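Local coordinates for protein cohesin (Archaeoglobus fulgidus, PDB 2XDH) that probably mediates protein-protein recognition as the cohesin domain of a longer archaeal protein that also includes a dockerin sequence, outside any cellulosome, at residues L35-P40 / S83-K88; I18-K23 / H123-Q128; N66-G71 / V87-T92; Q128-Y133 / V140-I145. All blocks are in the same frame, centred on the assembly; numbering follows the deposited sequence.

Contact 1: L35-P40 / S83-K88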
loop_
_atom_site.group_PDB
_atom_site.type_symbol
_atom_site.label_atom_id
_atom_site.label_comp_id
_atom_site.label_asym_id
_atom_site.label_seq_id
_atom_site.Cartn_x
_atom_site.Cartn_y
_atom_site.Cartn_z
ATOM N N LEU A 35 9.615 -12.985 -17.601
ATOM C CA LEU A 35 9.612 -14.363 -17.141
ATOM C C LEU A 35 9.760 -15.317 -18.309
ATOM O O LEU A 35 9.689 -14.902 -19.473
ATOM C CB LEU A 35 8.339 -14.672 -16.350
ATOM C CG LEU A 35 6.983 -14.491 -17.048
ATOM C CD1 LEU A 35 6.678 -15.666 -17.984
ATOM C CD2 LEU A 35 5.891 -14.365 -16.001
ATOM N N ILE A 36 10.003 -16.585 -17.976
ATOM C CA ILE A 36 10.085 -17.655 -18.944
ATOM C C ILE A 36 9.073 -18.712 -18.535
ATOM O O ILE A 36 9.043 -19.134 -17.373
ATOM C CB ILE A 36 11.479 -18.284 -18.942
ATOM C CG1 ILE A 36 12.524 -17.256 -19.392
ATOM C CG2 ILE A 36 11.514 -19.487 -19.857
ATOM C CD1 ILE A 36 13.937 -17.783 -19.322
ATOM N N LEU A 37 8.221 -19.112 -19.477
ATOM C CA LEU A 37 7.330 -20.258 -19.273
ATOM C C LEU A 37 7.839 -21.414 -20.099
ATOM O O LEU A 37 7.901 -21.322 -21.324
ATOM C CB LEU A 37 5.911 -19.923 -19.734
ATOM C CG LEU A 37 4.916 -21.087 -19.642
ATOM C CD1 LEU A 37 4.592 -21.395 -18.190
ATOM C CD2 LEU A 37 3.636 -20.757 -20.400
ATOM N N SER A 38 8.230 -22.500 -19.444
ATOM C CA SER A 38 8.668 -23.676 -20.182
ATOM C C SER A 38 7.478 -24.604 -20.355
ATOM O O SER A 38 6.630 -24.697 -19.471
ATOM C CB SER A 38 9.806 -24.395 -19.450
ATOM O OG SER A 38 10.972 -23.593 -19.420
ATOM N N TYR A 39 7.413 -25.284 -21.494
ATOM C CA TYR A 39 6.302 -26.183 -21.770
ATOM C C TYR A 39 6.777 -27.520 -22.340
ATOM O O TYR A 39 7.853 -27.597 -22.924
ATOM C CB TYR A 39 5.324 -25.506 -22.727
ATOM C CG TYR A 39 5.946 -25.102 -24.036
ATOM C CD1 TYR A 39 5.875 -25.932 -25.146
ATOM C CD2 TYR A 39 6.605 -23.885 -24.170
ATOM C CE1 TYR A 39 6.445 -25.562 -26.356
ATOM C CE2 TYR A 39 7.180 -23.506 -25.377
ATOM C CZ TYR A 39 7.094 -24.355 -26.464
ATOM O OH TYR A 39 7.653 -23.993 -27.670
ATOM N N PRO A 40 5.975 -28.581 -22.164
ATOM C CA PRO A 40 6.357 -29.934 -22.603
ATOM C C PRO A 40 6.359 -30.136 -24.119
ATOM O O PRO A 40 5.712 -29.383 -24.850
ATOM C CB PRO A 40 5.291 -30.826 -21.960
ATOM C CG PRO A 40 4.113 -29.919 -21.735
ATOM C CD PRO A 40 4.691 -28.566 -21.443
ATOM N N SER A 83 -5.247 -12.312 -15.289
ATOM C CA SER A 83 -4.302 -12.937 -16.201
ATOM C C SER A 83 -3.306 -11.926 -16.766
ATOM O O SER A 83 -3.664 -10.788 -17.097
ATOM C CB SER A 83 -5.044 -13.658 -17.331
ATOM O OG SER A 83 -6.019 -12.811 -17.909
ATOM N N LEU A 84 -2.055 -12.360 -16.859
ATOM C CA LEU A 84 -0.976 -11.596 -17.475
ATOM C C LEU A 84 -0.917 -11.894 -18.962
ATOM O O LEU A 84 -0.646 -11.012 -19.773
ATOM C CB LEU A 84 0.364 -11.968 -16.837
ATOM C CG LEU A 84 0.503 -11.585 -15.366
ATOM C CD1 LEU A 84 1.843 -12.073 -14.831
ATOM C CD2 LEU A 84 0.373 -10.064 -15.233
ATOM N N PHE A 85 -1.149 -13.152 -19.316
ATOM C CA PHE A 85 -1.218 -13.536 -20.725
ATOM C C PHE A 85 -1.835 -14.917 -20.837
ATOM O O PHE A 85 -2.000 -15.604 -19.834
ATOM C CB PHE A 85 0.152 -13.466 -21.417
ATOM C CG PHE A 85 1.217 -14.370 -20.804
ATOM C CD1 PHE A 85 1.462 -15.633 -21.331
ATOM C CD2 PHE A 85 1.990 -13.933 -19.737
ATOM C CE1 PHE A 85 2.445 -16.460 -20.797
ATOM C CE2 PHE A 85 2.982 -14.750 -19.189
ATOM C CZ PHE A 85 3.207 -16.020 -19.720
ATOM N N TYR A 86 -2.209 -15.296 -22.054
ATOM C CA TYR A 86 -2.788 -16.604 -22.337
ATOM C C TYR A 86 -1.894 -17.219 -23.396
ATOM O O TYR A 86 -1.432 -16.518 -24.300
ATOM C CB TYR A 86 -4.217 -16.458 -22.903
ATOM C CG TYR A 86 -5.294 -16.266 -21.856
ATOM C CD1 TYR A 86 -5.971 -17.365 -21.321
ATOM C CD2 TYR A 86 -5.646 -14.994 -21.401
ATOM C CE1 TYR A 86 -6.964 -17.208 -20.358
ATOM C CE2 TYR A 86 -6.640 -14.827 -20.425
ATOM C CZ TYR A 86 -7.289 -15.945 -19.911
ATOM O OH TYR A 86 -8.269 -15.813 -18.949
ATOM N N VAL A 87 -1.623 -18.512 -23.288
ATOM C CA VAL A 87 -0.926 -19.190 -24.368
ATOM C C VAL A 87 -1.884 -20.149 -25.060
ATOM O O VAL A 87 -2.542 -20.958 -24.420
ATOM C CB VAL A 87 0.355 -19.927 -23.886
ATOM C CG1 VAL A 87 1.069 -20.577 -25.063
ATOM C CG2 VAL A 87 1.297 -18.947 -23.196
ATOM N N LYS A 88 -1.993 -20.028 -26.377
ATOM C CA LYS A 88 -2.782 -20.981 -27.132
ATOM C C LYS A 88 -1.842 -22.093 -27.571
ATOM O O LYS A 88 -0.871 -21.847 -28.297
ATOM C CB LYS A 88 -3.444 -20.314 -28.343
ATOM C CG LYS A 88 -4.420 -21.231 -29.070
ATOM C CD LYS A 88 -5.108 -20.522 -30.228
ATOM C CE LYS A 88 -6.330 -21.301 -30.690
ATOM N NZ LYS A 88 -7.253 -21.565 -29.541
#
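Leu35 and Leu37 face Phe85 and Val87 from two strands that run in nearly the same sense, their local axes 30° apart and 11.2 Å away at closest approach. That is too wide for backbone pairing, and the gap is filled by apolar side chains. The CA of Leu37 lies 9.8 Å from the CA of Val87. Phe85 covers about half of the distance: with CG placed between its own backbone N and carbonyl carbon (chi1 60°), the ring reaches across and presents its far rim to the leucines. Leu35 CD1 comes against that rim close to the ring plane, 3.9 Å from Phe85 CZ, with the two side chains set obliquely. Leu37 CD2 approaches the same edge more loosely, 4.5 Å from Phe85 CE1. It also slides past Val87, meeting the CG2 methyl at 4.1 Å. Val87 CG2 lies in the plane of the Phe85 ring at its edge, so methyl groups from both strands gather around the rim. Phe59 and Val70 also touch Phe85, and its backbone is shaped by a classic beta bulge in which Leu84 and Phe85 both face Val22. Close packing between strands of facing layers, with side chains and no main-chain bonds across the gap, is the arrangement of a beta sandwich interior, here in the jelly-roll fold of the cohesin domain.

Contact 2: I18-K23 / H123-Q128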
loop_
_atom_site.group_PDB
_atom_site.type_symbol
_atom_site.label_atom_id
_atom_site.label_comp_id
_atom_site.label_asym_id
_atom_site.label_seq_id
_atom_site.Cartn_x
_atom_site.Cartn_y
_atom_site.Cartn_z
ATOM N N ILE A 18 -5.665 -25.796 -26.768
ATOM C CA ILE A 18 -5.999 -25.395 -25.411
ATOM C C ILE A 18 -5.528 -23.972 -25.172
ATOM O O ILE A 18 -4.596 -23.495 -25.821
ATOM C CB ILE A 18 -5.325 -26.287 -24.353
ATOM C CG1 ILE A 18 -3.802 -26.181 -24.461
ATOM C CG2 ILE A 18 -5.784 -27.714 -24.484
ATOM C CD1 ILE A 18 -3.059 -26.874 -23.341
ATOM N N GLN A 19 -6.173 -23.299 -24.230
ATOM C CA GLN A 19 -5.796 -21.946 -23.857
ATOM C C GLN A 19 -5.385 -21.968 -22.391
ATOM O O GLN A 19 -6.200 -22.262 -21.527
ATOM C CB GLN A 19 -6.976 -20.999 -24.076
ATOM C CG GLN A 19 -6.620 -19.529 -24.096
ATOM C CD GLN A 19 -6.510 -18.974 -25.503
ATOM O OE1 GLN A 19 -6.944 -19.605 -26.470
ATOM N NE2 GLN A 19 -5.930 -17.784 -25.625
ATOM N N VAL A 20 -4.114 -21.691 -22.119
ATOM C CA VAL A 20 -3.584 -21.733 -20.752
ATOM C C VAL A 20 -3.172 -20.339 -20.309
ATOM O O VAL A 20 -2.303 -19.718 -20.922
ATOM C CB VAL A 20 -2.339 -22.620 -20.662
ATOM C CG1 VAL A 20 -1.776 -22.589 -19.254
ATOM C CG2 VAL A 20 -2.667 -24.064 -21.105
ATOM N N PRO A 21 -3.805 -19.834 -19.250
ATOM C CA PRO A 21 -3.420 -18.517 -18.752
ATOM C C PRO A 21 -2.229 -18.611 -17.819
ATOM O O PRO A 21 -2.013 -19.649 -17.183
ATOM C CB PRO A 21 -4.646 -18.090 -17.943
ATOM C CG PRO A 21 -5.163 -19.399 -17.369
ATOM C CD PRO A 21 -4.926 -20.419 -18.482
ATOM N N VAL A 22 -1.463 -17.524 -17.739
ATOM C CA VAL A 22 -0.548 -17.309 -16.626
ATOM C C VAL A 22 -1.088 -16.103 -15.865
ATOM O O VAL A 22 -1.285 -15.027 -16.442
ATOM C CB VAL A 22 0.874 -17.055 -17.123
ATOM C CG1 VAL A 22 1.778 -16.579 -15.990
ATOM C CG2 VAL A 22 1.427 -18.329 -17.788
ATOM N N LYS A 23 -1.361 -16.289 -14.578
ATOM C CA LYS A 23 -2.077 -15.287 -13.808
ATOM C C LYS A 23 -1.174 -14.683 -12.744
ATOM O O LYS A 23 -0.168 -15.275 -12.357
ATOM C CB LYS A 23 -3.269 -15.916 -13.085
ATOM C CG LYS A 23 -4.257 -16.610 -13.966
ATOM C CD LYS A 23 -5.128 -17.533 -13.124
ATOM C CE LYS A 23 -4.339 -18.753 -12.668
ATOM N NZ LYS A 23 -5.199 -19.708 -11.920
ATOM N N HIS A 123 2.682 -33.348 -17.295
ATOM C CA HIS A 123 3.791 -32.507 -17.739
ATOM C C HIS A 123 3.731 -31.148 -17.049
ATOM O O HIS A 123 2.655 -30.666 -16.723
ATOM C CB HIS A 123 3.730 -32.298 -19.251
ATOM C CG HIS A 123 3.728 -33.567 -20.038
ATOM N ND1 HIS A 123 4.885 -34.162 -20.494
ATOM C CD2 HIS A 123 2.708 -34.356 -20.452
ATOM C CE1 HIS A 123 4.578 -35.264 -21.157
ATOM N NE2 HIS A 123 3.264 -35.405 -21.145
ATOM N N ALA A 124 4.890 -30.536 -16.847
ATOM C CA ALA A 124 4.974 -29.269 -16.128
ATOM C C ALA A 124 4.905 -28.109 -17.082
ATOM O O ALA A 124 5.478 -28.168 -18.174
ATOM C CB ALA A 124 6.275 -29.207 -15.331
ATOM N N LEU A 125 4.171 -27.070 -16.688
ATOM C CA LEU A 125 4.271 -25.768 -17.340
ATOM C C LEU A 125 4.987 -24.931 -16.305
ATOM O O LEU A 125 4.372 -24.502 -15.326
ATOM C CB LEU A 125 2.886 -25.202 -17.630
ATOM C CG LEU A 125 2.141 -26.007 -18.708
ATOM C CD1 LEU A 125 0.634 -25.803 -18.632
ATOM C CD2 LEU A 125 2.668 -25.626 -20.088
ATOM N N THR A 126 6.290 -24.736 -16.502
ATOM C CA THR A 126 7.129 -24.149 -15.464
ATOM C C THR A 126 7.399 -22.664 -15.670
ATOM O O THR A 126 7.641 -22.211 -16.778
ATOM C CB THR A 126 8.485 -24.881 -15.349
ATOM O OG1 THR A 126 9.295 -24.578 -16.490
ATOM C CG2 THR A 126 8.275 -26.376 -15.267
ATOM N N LEU A 127 7.363 -21.918 -14.576
ATOM C CA LEU A 127 7.702 -20.497 -14.582
ATOM C C LEU A 127 9.092 -20.333 -13.978
ATOM O O LEU A 127 9.355 -20.808 -12.872
ATOM C CB LEU A 127 6.700 -19.730 -13.709
ATOM C CG LEU A 127 5.299 -19.628 -14.312
ATOM C CD1 LEU A 127 4.317 -19.207 -13.251
ATOM C CD2 LEU A 127 5.292 -18.647 -15.507
ATOM N N GLN A 128 9.987 -19.660 -14.684
ATOM C CA GLN A 128 11.281 -19.379 -14.095
ATOM C C GLN A 128 11.903 -18.141 -14.701
ATOM O O GLN A 128 11.298 -17.468 -15.540
ATOM C CB GLN A 128 12.225 -20.578 -14.234
ATOM C CG GLN A 128 12.539 -20.945 -15.668
ATOM C CD GLN A 128 11.585 -21.981 -16.220
ATOM O OE1 GLN A 128 11.070 -22.821 -15.482
ATOM N NE2 GLN A 128 11.340 -21.925 -17.521
#
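Val20 and Val22 meet Leu125 and Leu127 without any aromatic ring between them, so no flat face or edge enters the apolar contact. The flat group is the amide of Gln128, directed elsewhere: in the conformer described, its OE1 accepts a hydrogen bond from Thr126 OG1 of 2.7 Å, arriving in the carbonyl plane on a lone pair, and its NE2 makes a weak bond to Ser38 OG. Because Thr126 and Gln128 are both modelled in two conformers, this detail holds for one of them. The buried side is simpler. The two strands run broadly in the same sense, with the CA of Val20 9.5 Å from that of Leu125 and the CA of Val22 9.1 Å from that of Leu127. Val20 CG1 and Leu125 CD1 meet tip to tip at 4.1 Å. Two residues further on, Val22 and Leu127 instead slide past each other in opposite directions, with Val22 CG1 and Leu127 CD2 also 4.1 Å apart. Leu127 CG stands opposite its carbonyl carbon (chi1 -71°), which carries the branch across toward Val22. Ile5 of strand 3-12 touches both Val22 and Leu127. Tyr39 and Pro40 pack on Leu125, Leu35 and Leu37 pack on Leu127, and strand 82-91 flanks residues 18-23 through backbone bonds between Val20 and Val87 and between Ile18 and Phe89.

Contact 3: N66-G71 / V87-T92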
loop_
_atom_site.group_PDB
_atom_site.type_symbol
_atom_site.label_atom_id
_atom_site.label_comp_id
_atom_site.label_asym_id
_atom_site.label_seq_id
_atom_site.Cartn_x
_atom_site.Cartn_y
_atom_site.Cartn_z
ATOM N N ASN A 66 11.608 -24.932 -26.182
ATOM C CA ASN A 66 10.484 -25.227 -25.307
ATOM C C ASN A 66 10.264 -24.158 -24.247
ATOM O O ASN A 66 9.824 -24.455 -23.142
ATOM C CB ASN A 66 10.674 -26.591 -24.647
ATOM C CG ASN A 66 10.254 -27.735 -25.554
ATOM O OD1 ASN A 66 9.794 -27.516 -26.678
ATOM N ND2 ASN A 66 10.414 -28.965 -25.072
ATOM N N GLN A 67 10.564 -22.909 -24.575
ATOM C CA GLN A 67 10.251 -21.842 -23.632
ATOM C C GLN A 67 9.748 -20.566 -24.283
ATOM O O GLN A 67 10.158 -20.204 -25.381
ATOM C CB GLN A 67 11.410 -21.574 -22.666
ATOM C CG GLN A 67 12.711 -21.138 -23.273
ATOM C CD GLN A 67 13.841 -21.180 -22.252
ATOM O OE1 GLN A 67 13.883 -22.066 -21.398
ATOM N NE2 GLN A 67 14.753 -20.212 -22.327
ATOM N N ILE A 68 8.825 -19.908 -23.595
ATOM C CA ILE A 68 8.267 -18.654 -24.054
ATOM C C ILE A 68 8.785 -17.559 -23.134
ATOM O O ILE A 68 8.506 -17.570 -21.939
ATOM C CB ILE A 68 6.735 -18.683 -23.977
ATOM C CG1 ILE A 68 6.204 -19.925 -24.706
ATOM C CG2 ILE A 68 6.154 -17.387 -24.552
ATOM C CD1 ILE A 68 4.797 -20.339 -24.285
ATOM N N LYS A 69 9.575 -16.644 -23.680
ATOM C CA LYS A 69 10.040 -15.499 -22.914
ATOM C C LYS A 69 9.034 -14.383 -23.085
ATOM O O LYS A 69 8.676 -14.017 -24.206
ATOM C CB LYS A 69 11.428 -15.048 -23.394
ATOM C CG LYS A 69 12.515 -16.096 -23.168
ATOM C CD LYS A 69 13.913 -15.567 -23.445
ATOM C CE LYS A 69 14.967 -16.557 -22.956
ATOM N NZ LYS A 69 16.362 -16.140 -23.289
ATOM N N VAL A 70 8.577 -13.836 -21.968
ATOM C CA VAL A 70 7.540 -12.832 -21.992
ATOM C C VAL A 70 8.024 -11.608 -21.257
ATOM O O VAL A 70 8.608 -11.715 -20.179
ATOM C CB VAL A 70 6.248 -13.337 -21.302
ATOM C CG1 VAL A 70 5.237 -12.197 -21.172
ATOM C CG2 VAL A 70 5.666 -14.516 -22.075
ATOM N N GLY A 71 7.783 -10.443 -21.849
ATOM C CA GLY A 71 8.151 -9.194 -21.222
ATOM C C GLY A 71 6.917 -8.317 -21.162
ATOM O O GLY A 71 6.207 -8.151 -22.161
ATOM N N VAL A 87 -1.623 -18.512 -23.288
ATOM C CA VAL A 87 -0.926 -19.190 -24.368
ATOM C C VAL A 87 -1.884 -20.149 -25.060
ATOM O O VAL A 87 -2.542 -20.958 -24.420
ATOM C CB VAL A 87 0.355 -19.927 -23.886
ATOM C CG1 VAL A 87 1.069 -20.577 -25.063
ATOM C CG2 VAL A 87 1.297 -18.947 -23.196
ATOM N N LYS A 88 -1.993 -20.028 -26.377
ATOM C CA LYS A 88 -2.782 -20.981 -27.132
ATOM C C LYS A 88 -1.842 -22.093 -27.571
ATOM O O LYS A 88 -0.871 -21.847 -28.297
ATOM C CB LYS A 88 -3.444 -20.314 -28.343
ATOM C CG LYS A 88 -4.420 -21.231 -29.070
ATOM C CD LYS A 88 -5.108 -20.522 -30.228
ATOM C CE LYS A 88 -6.330 -21.301 -30.690
ATOM N NZ LYS A 88 -7.253 -21.565 -29.541
ATOM N N PHE A 89 -2.118 -23.309 -27.111
ATOM C CA PHE A 89 -1.305 -24.465 -27.450
ATOM C C PHE A 89 -2.109 -25.395 -28.332
ATOM O O PHE A 89 -3.337 -25.386 -28.309
ATOM C CB PHE A 89 -0.935 -25.267 -26.205
ATOM C CG PHE A 89 0.120 -24.635 -25.338
ATOM C CD1 PHE A 89 1.429 -24.528 -25.780
ATOM C CD2 PHE A 89 -0.190 -24.208 -24.048
ATOM C CE1 PHE A 89 2.406 -23.988 -24.969
ATOM C CE2 PHE A 89 0.764 -23.664 -23.237
ATOM C CZ PHE A 89 2.075 -23.547 -23.686
ATOM N N ARG A 90 -1.406 -26.214 -29.098
ATOM C CA ARG A 90 -2.036 -27.309 -29.801
ATOM C C ARG A 90 -1.426 -28.570 -29.245
ATOM O O ARG A 90 -0.208 -28.655 -29.080
ATOM C CB ARG A 90 -1.781 -27.218 -31.300
ATOM C CG ARG A 90 -2.052 -28.520 -32.027
ATOM C CD ARG A 90 -2.805 -28.274 -33.309
ATOM N NE ARG A 90 -2.908 -29.486 -34.110
ATOM C CZ ARG A 90 -3.350 -29.513 -35.361
ATOM N NH1 ARG A 90 -3.729 -28.386 -35.951
ATOM N NH2 ARG A 90 -3.412 -30.663 -36.019
ATOM N N VAL A 91 -2.270 -29.539 -28.928
ATOM C CA VAL A 91 -1.791 -30.795 -28.371
ATOM C C VAL A 91 -1.353 -31.717 -29.504
ATOM O O VAL A 91 -2.178 -32.216 -30.269
ATOM C CB VAL A 91 -2.882 -31.477 -27.523
ATOM C CG1 VAL A 91 -2.343 -32.743 -26.862
ATOM C CG2 VAL A 91 -3.433 -30.506 -26.493
ATOM N N THR A 92 -0.047 -31.932 -29.607
ATOM C CA THR A 92 0.516 -32.738 -30.682
ATOM C C THR A 92 0.478 -34.228 -30.357
ATOM O O THR A 92 1.142 -34.688 -29.426
ATOM C CB THR A 92 1.965 -32.323 -30.968
ATOM O OG1 THR A 92 2.788 -32.657 -29.847
ATOM C CG2 THR A 92 2.042 -30.830 -31.212
#
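Ile68 drives its CD1 methyl into the fork of Val87, 3.8 Å from Val87 CG1 and 3.9 Å from Val87 CG2. The two side chains meet tip to tip, and the nearly equal distances place the isoleucine methyl astride both branches. Its CG1 arm stands opposite the carbonyl carbon (chi1 -53°) and continues nearly extended to CD1, which gives it the length to cross between CA atoms 9.2 Å apart. The same methyl also comes obliquely to the ring of Phe89, 4.2 Å from Phe89 CZ. On the Phe89 ring itself, Val87 CG1 lies over one face, 3.4 Å above the plane and displaced toward the rim, so that this one valine methyl touches both the isoleucine and the phenylalanine. Within the cohesin beta sandwich this joins strand 67-74, hydrogen-bonded to residues 35-37, with strand 82-91, hydrogen-bonded to residues 18-22. Both partner segments belong to the long strand 17-38, whose two ends thus serve the two layers. Val45 of strand 43-50 touches both Ile68 and Phe89. Tyr39 packs on Ile68, and its ring meets that of Phe89 with the planes inclined at about 50°.

Contact 4: Q128-Y133 / V140-I145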
loop_
_atom_site.group_PDB
_atom_site.type_symbol
_atom_site.label_atom_id
_atom_site.label_comp_id
_atom_site.label_asym_id
_atom_site.label_seq_id
_atom_site.Cartn_x
_atom_site.Cartn_y
_atom_site.Cartn_z
ATOM N N GLN A 128 9.987 -19.660 -14.684
ATOM C CA GLN A 128 11.281 -19.379 -14.095
ATOM C C GLN A 128 11.903 -18.141 -14.701
ATOM O O GLN A 128 11.298 -17.468 -15.540
ATOM C CB GLN A 128 12.225 -20.578 -14.234
ATOM C CG GLN A 128 12.539 -20.945 -15.668
ATOM C CD GLN A 128 11.585 -21.981 -16.220
ATOM O OE1 GLN A 128 11.070 -22.821 -15.482
ATOM N NE2 GLN A 128 11.340 -21.925 -17.521
ATOM N N GLY A 129 13.119 -17.845 -14.261
ATOM C CA GLY A 129 13.826 -16.663 -14.726
ATOM C C GLY A 129 13.063 -15.385 -14.442
ATOM O O GLY A 129 13.142 -14.418 -15.201
ATOM N N ILE A 130 12.319 -15.356 -13.341
ATOM C CA ILE A 130 11.438 -14.194 -13.108
ATOM C C ILE A 130 12.218 -12.935 -12.697
ATOM O O ILE A 130 13.125 -12.995 -11.868
ATOM C CB ILE A 130 10.361 -14.539 -12.067
ATOM C CG1 ILE A 130 9.366 -15.525 -12.683
ATOM C CG2 ILE A 130 9.643 -13.295 -11.594
ATOM C CD1 ILE A 130 8.646 -16.279 -11.672
ATOM N N GLU A 131 11.875 -11.806 -13.312
ATOM C CA GLU A 131 12.419 -10.518 -12.909
ATOM C C GLU A 131 11.237 -9.569 -12.790
ATOM O O GLU A 131 10.553 -9.305 -13.773
ATOM C CB GLU A 131 13.413 -10.026 -13.953
ATOM C CG GLU A 131 14.481 -11.067 -14.284
ATOM C CD GLU A 131 15.435 -10.601 -15.375
ATOM O OE1 GLU A 131 15.054 -9.711 -16.161
ATOM O OE2 GLU A 131 16.564 -11.126 -15.447
ATOM N N ILE A 132 10.961 -9.078 -11.586
ATOM C CA ILE A 132 9.751 -8.276 -11.433
ATOM C C ILE A 132 10.022 -7.069 -10.552
ATOM O O ILE A 132 10.706 -7.190 -9.534
ATOM C CB ILE A 132 8.609 -9.166 -10.897
ATOM C CG1 ILE A 132 7.358 -8.349 -10.584
ATOM C CG2 ILE A 132 9.079 -9.930 -9.679
ATOM C CD1 ILE A 132 6.160 -9.215 -10.284
ATOM N N TYR A 133 9.520 -5.905 -10.972
ATOM C CA TYR A 133 9.752 -4.640 -10.268
ATOM C C TYR A 133 8.460 -3.839 -10.160
ATOM O O TYR A 133 7.610 -3.909 -11.042
ATOM C CB TYR A 133 10.772 -3.783 -11.028
ATOM C CG TYR A 133 12.129 -4.426 -11.130
ATOM C CD1 TYR A 133 13.096 -4.200 -10.165
ATOM C CD2 TYR A 133 12.439 -5.274 -12.183
ATOM C CE1 TYR A 133 14.343 -4.798 -10.243
ATOM C CE2 TYR A 133 13.685 -5.875 -12.278
ATOM C CZ TYR A 133 14.629 -5.633 -11.301
ATOM O OH TYR A 133 15.869 -6.222 -11.380
ATOM N N VAL A 140 10.362 -6.877 -6.535
ATOM C CA VAL A 140 9.165 -7.403 -5.904
ATOM C C VAL A 140 9.436 -8.864 -5.604
ATOM O O VAL A 140 9.907 -9.588 -6.475
ATOM C CB VAL A 140 7.947 -7.292 -6.854
ATOM C CG1 VAL A 140 6.703 -8.000 -6.256
ATOM C CG2 VAL A 140 7.638 -5.825 -7.143
ATOM N N LYS A 141 9.160 -9.292 -4.379
ATOM C CA LYS A 141 9.265 -10.705 -4.033
ATOM C C LYS A 141 8.015 -11.392 -4.539
ATOM O O LYS A 141 6.901 -10.924 -4.300
ATOM C CB LYS A 141 9.354 -10.896 -2.523
ATOM C CG LYS A 141 10.521 -10.168 -1.863
ATOM C CD LYS A 141 11.873 -10.639 -2.390
ATOM C CE LYS A 141 13.008 -9.831 -1.744
ATOM N NZ LYS A 141 12.912 -8.394 -2.156
ATOM N N VAL A 142 8.210 -12.493 -5.248
ATOM C CA VAL A 142 7.099 -13.256 -5.764
ATOM C C VAL A 142 7.277 -14.729 -5.441
ATOM O O VAL A 142 8.399 -15.233 -5.295
ATOM C CB VAL A 142 6.971 -13.096 -7.278
ATOM C CG1 VAL A 142 6.385 -11.734 -7.596
ATOM C CG2 VAL A 142 8.324 -13.275 -7.928
ATOM N N ALA A 143 6.153 -15.408 -5.304
ATOM C CA ALA A 143 6.161 -16.863 -5.241
ATOM C C ALA A 143 5.695 -17.327 -6.613
ATOM O O ALA A 143 5.033 -16.587 -7.320
ATOM C CB ALA A 143 5.213 -17.344 -4.156
ATOM N N THR A 144 6.049 -18.538 -7.013
ATOM C CA THR A 144 5.561 -19.037 -8.291
ATOM C C THR A 144 4.862 -20.371 -8.080
ATOM O O THR A 144 5.197 -21.121 -7.153
ATOM C CB THR A 144 6.704 -19.220 -9.295
ATOM O OG1 THR A 144 7.633 -20.170 -8.781
ATOM C CG2 THR A 144 7.424 -17.911 -9.503
ATOM N N ILE A 145 3.886 -20.646 -8.936
ATOM C CA ILE A 145 3.199 -21.933 -8.953
ATOM C C ILE A 145 3.118 -22.428 -10.391
ATOM O O ILE A 145 2.555 -21.760 -11.255
ATOM C CB ILE A 145 1.798 -21.821 -8.353
ATOM C CG1 ILE A 145 1.898 -21.318 -6.907
ATOM C CG2 ILE A 145 1.077 -23.199 -8.368
ATOM C CD1 ILE A 145 0.560 -21.295 -6.191
#
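Ile132 holds CG1 opposite its backbone N (chi1 174°) and then runs on extended, which carries CD1 over to Val142, 3.7 Å from Val142 CG1; Val142 is modelled in two conformers, and its distances here are for one of them. The remaining branch, CG2, rests 3.3 Å from the carbonyl oxygen of Val140. From the facing segment, Val140 turns its CG2 methyl against the main chain of Tyr133, 3.7 Å from Tyr133 C, while Val140 CB packs 3.9 Å from Ile132 CG1. Beside these groups the backbone is bonded across: Val140 N donates to Ile132 O at 3.0 Å, nearly straight with an N-H...O angle of 163°, although the donor stands well above the carbonyl plane. This bond closes the near end of the beta hairpin formed by strands 123-134 and 142-151 of the cohesin fold. Farther from the turn the strands diverge, their local directions 140° apart, and side chains fill the widening space. There the side chains of Ile130 and Val142 cross obliquely, their CG2 methyls 3.9 Å apart. Leu35 touches Ile130 and Val30 touches Ile132 from the neighbouring strand 17-38, while a backbone bond between Ala143 and Thr3 ties the other arm of the hairpin to strand 3-12. At the surface, Lys141 NZ makes a weak hydrogen bond to Asn76 OD1 of a second subunit.

Overall arrangement
Contacts 1, 2 and 3 together form one apolar interior, with centres 5 to 8 Å apart. Contact 1 is nested within the chain closed by contact 2 and shares Val87 and Lys88 with contact 3. Backbone pairs join them: Val87 N lies 2.7 Å from Val20 O, and Ile68 N lies 2.8 Å from Leu37 O. Contact 4 lies toward the surface, its centre 14 Å from those of contacts 1 and 2 and 19 Å from that of contact 3, but shares Gln128 with contact 2. It is nearest the metal: the Tyr133 side chain is about 8 Å from that of Asp136, a magnesium ligand seen in a structure of this protein, and about 11 Å from a bound magnesium ion.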